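Local coordinates for protein greglin (Schistocerca gregaria, PDB 4GI3) that inhibits serine proteases, including neutrophil and pancreatic elastases, cathepsin G, chymotrypsin and, most tightly among those tested, subtilisin, at residues A30-E35 and Y61-R66; P26-P31 and F44-E49. All coordinates share one frame; numbering follows the deposited sequence.

Interaction 1: A30-E35 and Y61-R66; sequences APVCVE and YTFVPR
Cys33 meets Val64 through both backbone and side chain. Its carbonyl O accepts Val64 N at 3.2 Å, with the donor standing above the carbonyl plane by 35°. On the same residue SG lies anti to the backbone N (chi1 -175°), on the side where it packs on Val64 CG2 at 3.6 Å; from there it forms the disulfide with Cys69. Past this point the chains separate, and a water takes over where a direct bond would have been: it accepts from Cys33 N and donates to Val64 O, the latter at 2.8 Å.

Two residues further along, Glu35 and Thr62 form an antiparallel hydrogen-bonded pair. Glu35 N gives a bond to Thr62 O of 2.9 Å, lying in the plane of that carbonyl, and Thr62 N answers to Glu35 O at 3.1 Å. The Glu35 side chain runs out extended and crosses Val64 at about a right angle, its CB and OE1 both resting near Val64 CG1. On the face that carries Val34 and Phe63, Val34 CG1 touches Phe63 CD2 at 3.6 Å and also leans on Tyr61 CD1. Val50 of helix 47-57 packs against Val34 and Tyr61.

Arg66 reaches back along the other end of the contact. Extended from CG to NE, it brings NH2 within 3.2 Å of Pro31 CG, while a second water accepts weakly from NH1 and donates to Pro31 O.

The edge strand is thus held by direct backbone bonds at one end, and by waters and the Arg66 guanidinium against Pro31 at the other. Only Val64 N, Glu35 N and Thr62 N give direct hydrogen bonds across the contact, so the strand pairing is short, and the disulfide probably helps to hold the diverging end.

Interaction 2: P26-P31 and F44-E49; sequences PLIYAP and FVNECE
Asn46 ND2 is gripped from several directions. It donates to Ile28 O at 2.9 Å, with that oxygen only 5° out of the amide plane, and makes a weak bond to Pro26 O at 3.3 Å. A water accepts from it too, and itself donates to Pro26 O and Glu49 OE1. At the other end of the amide, OD1 takes Glu49 N at 3.0 Å, making Asn46 the N-cap of helix 47-57. A chi1 of 58° sets CG between the backbone N and the carbonyl carbon, and the amide then spans from helix start to loop.

An alanine at Asn46 would probably leave Ile28 O without its mate and Glu49 N without its side-chain cap, and the loop on both sides of Leu27 less firmly held.

Beside the amide, Ala30 N bonds to Val45 O at 2.9 Å, and a second water links Ala30 O to Glu47 N. Pro26 CD lies 4.0 Å from Cys48 SG, whose disulfide to Cys25 ties the helix to the start of the loop. Pro26 also extends a beta ladder onto another protein chain, and an aromatic side chain of that chain stacks on Tyr29.

An asparagine at the helix start that holds loop carbonyls on both sides of Leu27 is characteristic of Kazal-type inhibitors, where it stiffens the protease-binding loop; Leu27 is probably the P1 residue.

From the N terminus, the chain first runs through the loop 26-31, then straight into 30-35; the two ranges share Ala30 and Pro31, of which Pro31 takes part in both contacts. The hairpin strand 41-44 follows, and at 44-49 interaction 2 closes a loop around both hairpin strands. After helix 47-57 the chain returns at 61-66, where interaction 1 closes a longer loop. The two loops overlap and cross without nesting: each starts before the other has ended. Interaction 2 ties the loop to the helix start; interaction 1 adds the edge strand to the sheet. They meet at a probable hydrogen bond between Val32 O and Phe44 N (3.0 Å) and where Phe63 packs on Glu47.

Interaction 1: A30-E35 and Y61-R66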
# COMPACT_ATOMS: atom_id res chain seq x y z
N ALA B 30 -9.25 8.89 -3.95
CA ALA B 30 -10.64 9.35 -3.69
C ALA B 30 -10.63 10.84 -4.07
O ALA B 30 -10.50 11.70 -3.20
CB ALA B 30 -10.98 9.14 -2.22
N PRO B 31 -10.57 11.15 -5.39
CA PRO B 31 -10.37 12.55 -5.79
C PRO B 31 -11.45 13.52 -5.36
O PRO B 31 -12.63 13.16 -5.27
CB PRO B 31 -10.14 12.49 -7.29
CG PRO B 31 -10.76 11.25 -7.71
CD PRO B 31 -10.67 10.28 -6.57
N VAL B 32 -11.01 14.74 -5.07
CA VAL B 32 -11.83 15.85 -4.58
C VAL B 32 -11.46 17.14 -5.31
O VAL B 32 -10.28 17.45 -5.52
CB VAL B 32 -11.70 15.99 -3.05
CG1 VAL B 32 -12.28 14.77 -2.33
CG2 VAL B 32 -10.25 16.21 -2.62
N CYS B 33 -12.48 17.90 -5.67
CA CYS B 33 -12.31 19.16 -6.39
C CYS B 33 -12.35 20.34 -5.43
O CYS B 33 -13.24 20.41 -4.58
CB CYS B 33 -13.38 19.27 -7.47
SG CYS B 33 -13.20 20.72 -8.53
N VAL B 34 -11.35 21.25 -5.53
CA VAL B 34 -11.25 22.45 -4.69
C VAL B 34 -11.11 23.70 -5.56
O VAL B 34 -10.61 23.62 -6.70
CB VAL B 34 -10.15 22.42 -3.58
CG1 VAL B 34 -10.33 21.25 -2.62
CG2 VAL B 34 -8.74 22.45 -4.16
N GLU B 35 -11.51 24.85 -5.00
CA GLU B 35 -11.36 26.16 -5.63
C GLU B 35 -10.40 26.93 -4.76
O GLU B 35 -10.62 27.05 -3.56
CB GLU B 35 -12.70 26.89 -5.77
CG GLU B 35 -12.58 28.17 -6.59
CD GLU B 35 -13.85 28.96 -6.83
OE1 GLU B 35 -14.95 28.45 -6.52
OE2 GLU B 35 -13.74 30.10 -7.34
N TYR B 61 -8.41 27.12 0.20
CA TYR B 61 -9.32 26.41 -0.70
C TYR B 61 -10.74 26.23 -0.10
O TYR B 61 -10.96 26.38 1.09
CB TYR B 61 -8.72 25.02 -1.05
CG TYR B 61 -8.70 24.10 0.15
CD1 TYR B 61 -9.80 23.32 0.48
CD2 TYR B 61 -7.63 24.12 1.05
CE1 TYR B 61 -9.83 22.54 1.64
CE2 TYR B 61 -7.65 23.35 2.21
CZ TYR B 61 -8.74 22.55 2.49
OH TYR B 61 -8.77 21.79 3.63
N THR B 62 -11.65 25.83 -0.95
CA THR B 62 -13.01 25.45 -0.60
C THR B 62 -13.40 24.30 -1.49
O THR B 62 -13.11 24.34 -2.69
CB THR B 62 -14.00 26.66 -0.64
OG1 THR B 62 -15.27 26.21 -0.22
CG2 THR B 62 -14.14 27.27 -2.05
N PHE B 63 -14.06 23.26 -0.93
CA PHE B 63 -14.56 22.15 -1.74
C PHE B 63 -15.72 22.65 -2.59
O PHE B 63 -16.51 23.49 -2.14
CB PHE B 63 -15.03 20.97 -0.88
CG PHE B 63 -13.89 20.17 -0.29
CD1 PHE B 63 -13.67 20.16 1.08
CD2 PHE B 63 -13.06 19.40 -1.10
CE1 PHE B 63 -12.62 19.43 1.63
CE2 PHE B 63 -11.99 18.69 -0.55
CZ PHE B 63 -11.76 18.73 0.81
N VAL B 64 -15.81 22.13 -3.81
CA VAL B 64 -16.83 22.45 -4.81
C VAL B 64 -17.23 21.14 -5.51
O VAL B 64 -16.45 20.18 -5.42
CB VAL B 64 -16.32 23.54 -5.82
CG1 VAL B 64 -15.99 24.86 -5.12
CG2 VAL B 64 -15.13 23.05 -6.65
N PRO B 65 -18.39 21.05 -6.22
CA PRO B 65 -18.71 19.80 -6.93
C PRO B 65 -17.62 19.45 -7.96
O PRO B 65 -16.95 20.34 -8.50
CB PRO B 65 -20.06 20.10 -7.61
CG PRO B 65 -20.63 21.23 -6.82
CD PRO B 65 -19.45 22.06 -6.44
N ARG B 66 -17.41 18.14 -8.16
CA ARG B 66 -16.40 17.56 -9.06
C ARG B 66 -16.41 18.18 -10.48
O ARG B 66 -15.34 18.42 -11.04
CB ARG B 66 -16.62 16.05 -9.13
CG ARG B 66 -15.41 15.27 -9.62
CD ARG B 66 -15.85 13.87 -9.99
NE ARG B 66 -14.74 12.98 -10.32
CZ ARG B 66 -14.10 12.22 -9.44
NH1 ARG B 66 -14.43 12.25 -8.16
NH2 ARG B 66 -13.13 11.42 -9.84
O HOH W 1 -15.26 13.76 -5.87
O HOH W 2 -15.07 18.19 -4.05

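Interaction 2: P26-P31 and F44-E49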
# COMPACT_ATOMS: atom_id res chain seq x y z
N PRO B 26 -2.13 8.64 3.10
CA PRO B 26 -2.36 7.29 2.58
C PRO B 26 -2.53 7.36 1.06
O PRO B 26 -2.95 8.40 0.55
CB PRO B 26 -3.67 6.85 3.26
CG PRO B 26 -3.96 7.89 4.28
CD PRO B 26 -3.34 9.14 3.77
N LEU B 27 -2.23 6.27 0.35
CA LEU B 27 -2.34 6.29 -1.10
C LEU B 27 -3.67 5.76 -1.63
O LEU B 27 -3.73 4.94 -2.54
CB LEU B 27 -1.06 5.76 -1.81
CG LEU B 27 0.07 6.79 -1.88
CD1 LEU B 27 1.43 6.12 -2.11
CD2 LEU B 27 -0.21 7.84 -2.98
N ILE B 28 -4.75 6.25 -1.01
CA ILE B 28 -6.11 5.94 -1.43
C ILE B 28 -6.44 6.94 -2.53
O ILE B 28 -6.07 8.11 -2.44
CB ILE B 28 -7.09 6.03 -0.23
CG1 ILE B 28 -8.54 5.77 -0.69
CG2 ILE B 28 -6.95 7.38 0.56
CD1 ILE B 28 -9.43 5.08 0.31
N TYR B 29 -7.10 6.48 -3.59
CA TYR B 29 -7.49 7.39 -4.66
C TYR B 29 -8.96 7.68 -4.43
O TYR B 29 -9.82 6.82 -4.64
CB TYR B 29 -7.23 6.75 -6.04
CG TYR B 29 -7.69 7.61 -7.20
CD1 TYR B 29 -7.01 8.76 -7.56
CD2 TYR B 29 -8.80 7.23 -7.96
CE1 TYR B 29 -7.42 9.54 -8.64
CE2 TYR B 29 -9.22 8.00 -9.05
CZ TYR B 29 -8.52 9.15 -9.39
OH TYR B 29 -8.92 9.93 -10.45
N ALA B 30 -9.25 8.89 -3.95
CA ALA B 30 -10.64 9.35 -3.69
C ALA B 30 -10.63 10.84 -4.07
O ALA B 30 -10.50 11.70 -3.20
CB ALA B 30 -10.98 9.14 -2.22
N PRO B 31 -10.57 11.15 -5.39
CA PRO B 31 -10.37 12.55 -5.79
C PRO B 31 -11.45 13.52 -5.36
O PRO B 31 -12.63 13.16 -5.27
CB PRO B 31 -10.14 12.49 -7.29
CG PRO B 31 -10.76 11.25 -7.71
CD PRO B 31 -10.67 10.28 -6.57
N PHE B 44 -7.49 17.10 -6.46
CA PHE B 44 -6.44 16.47 -5.66
C PHE B 44 -6.75 14.98 -5.54
O PHE B 44 -7.91 14.59 -5.61
CB PHE B 44 -6.35 17.12 -4.27
CG PHE B 44 -5.57 18.41 -4.20
CD1 PHE B 44 -6.15 19.62 -4.57
CD2 PHE B 44 -4.26 18.42 -3.74
CE1 PHE B 44 -5.42 20.82 -4.48
CE2 PHE B 44 -3.54 19.62 -3.64
CZ PHE B 44 -4.13 20.81 -4.01
N VAL B 45 -5.72 14.12 -5.38
CA VAL B 45 -5.93 12.67 -5.29
C VAL B 45 -6.84 12.23 -4.12
O VAL B 45 -7.52 11.21 -4.24
CB VAL B 45 -4.62 11.87 -5.37
CG1 VAL B 45 -3.99 12.02 -6.76
CG2 VAL B 45 -3.64 12.31 -4.30
N ASN B 46 -6.87 13.01 -3.03
CA ASN B 46 -7.70 12.79 -1.84
C ASN B 46 -7.69 14.02 -0.94
O ASN B 46 -6.85 14.91 -1.11
CB ASN B 46 -7.29 11.52 -1.06
CG ASN B 46 -5.87 11.50 -0.59
OD1 ASN B 46 -5.37 12.45 0.02
ND2 ASN B 46 -5.19 10.38 -0.83
N GLU B 47 -8.59 14.03 0.09
CA GLU B 47 -8.69 15.11 1.06
C GLU B 47 -7.40 15.29 1.84
O GLU B 47 -7.05 16.43 2.11
CB GLU B 47 -9.82 14.86 2.06
CG GLU B 47 -11.20 15.26 1.61
CD GLU B 47 -12.21 15.11 2.74
OE1 GLU B 47 -11.95 15.64 3.85
OE2 GLU B 47 -13.24 14.43 2.54
N CYS B 48 -6.67 14.20 2.19
CA CYS B 48 -5.40 14.33 2.92
C CYS B 48 -4.42 15.25 2.19
O CYS B 48 -3.78 16.08 2.82
CB CYS B 48 -4.77 12.98 3.23
SG CYS B 48 -3.30 13.08 4.28
N GLU B 49 -4.29 15.08 0.86
CA GLU B 49 -3.37 15.89 0.04
C GLU B 49 -3.77 17.37 0.01
O GLU B 49 -2.89 18.23 0.08
CB GLU B 49 -3.21 15.32 -1.36
CG GLU B 49 -2.41 14.01 -1.42
CD GLU B 49 -0.96 13.98 -0.94
OE1 GLU B 49 -0.49 12.87 -0.58
OE2 GLU B 49 -0.29 15.03 -0.94
O HOH W 3 -2.05 10.49 -1.28
O HOH W 4 -10.73 12.01 -0.51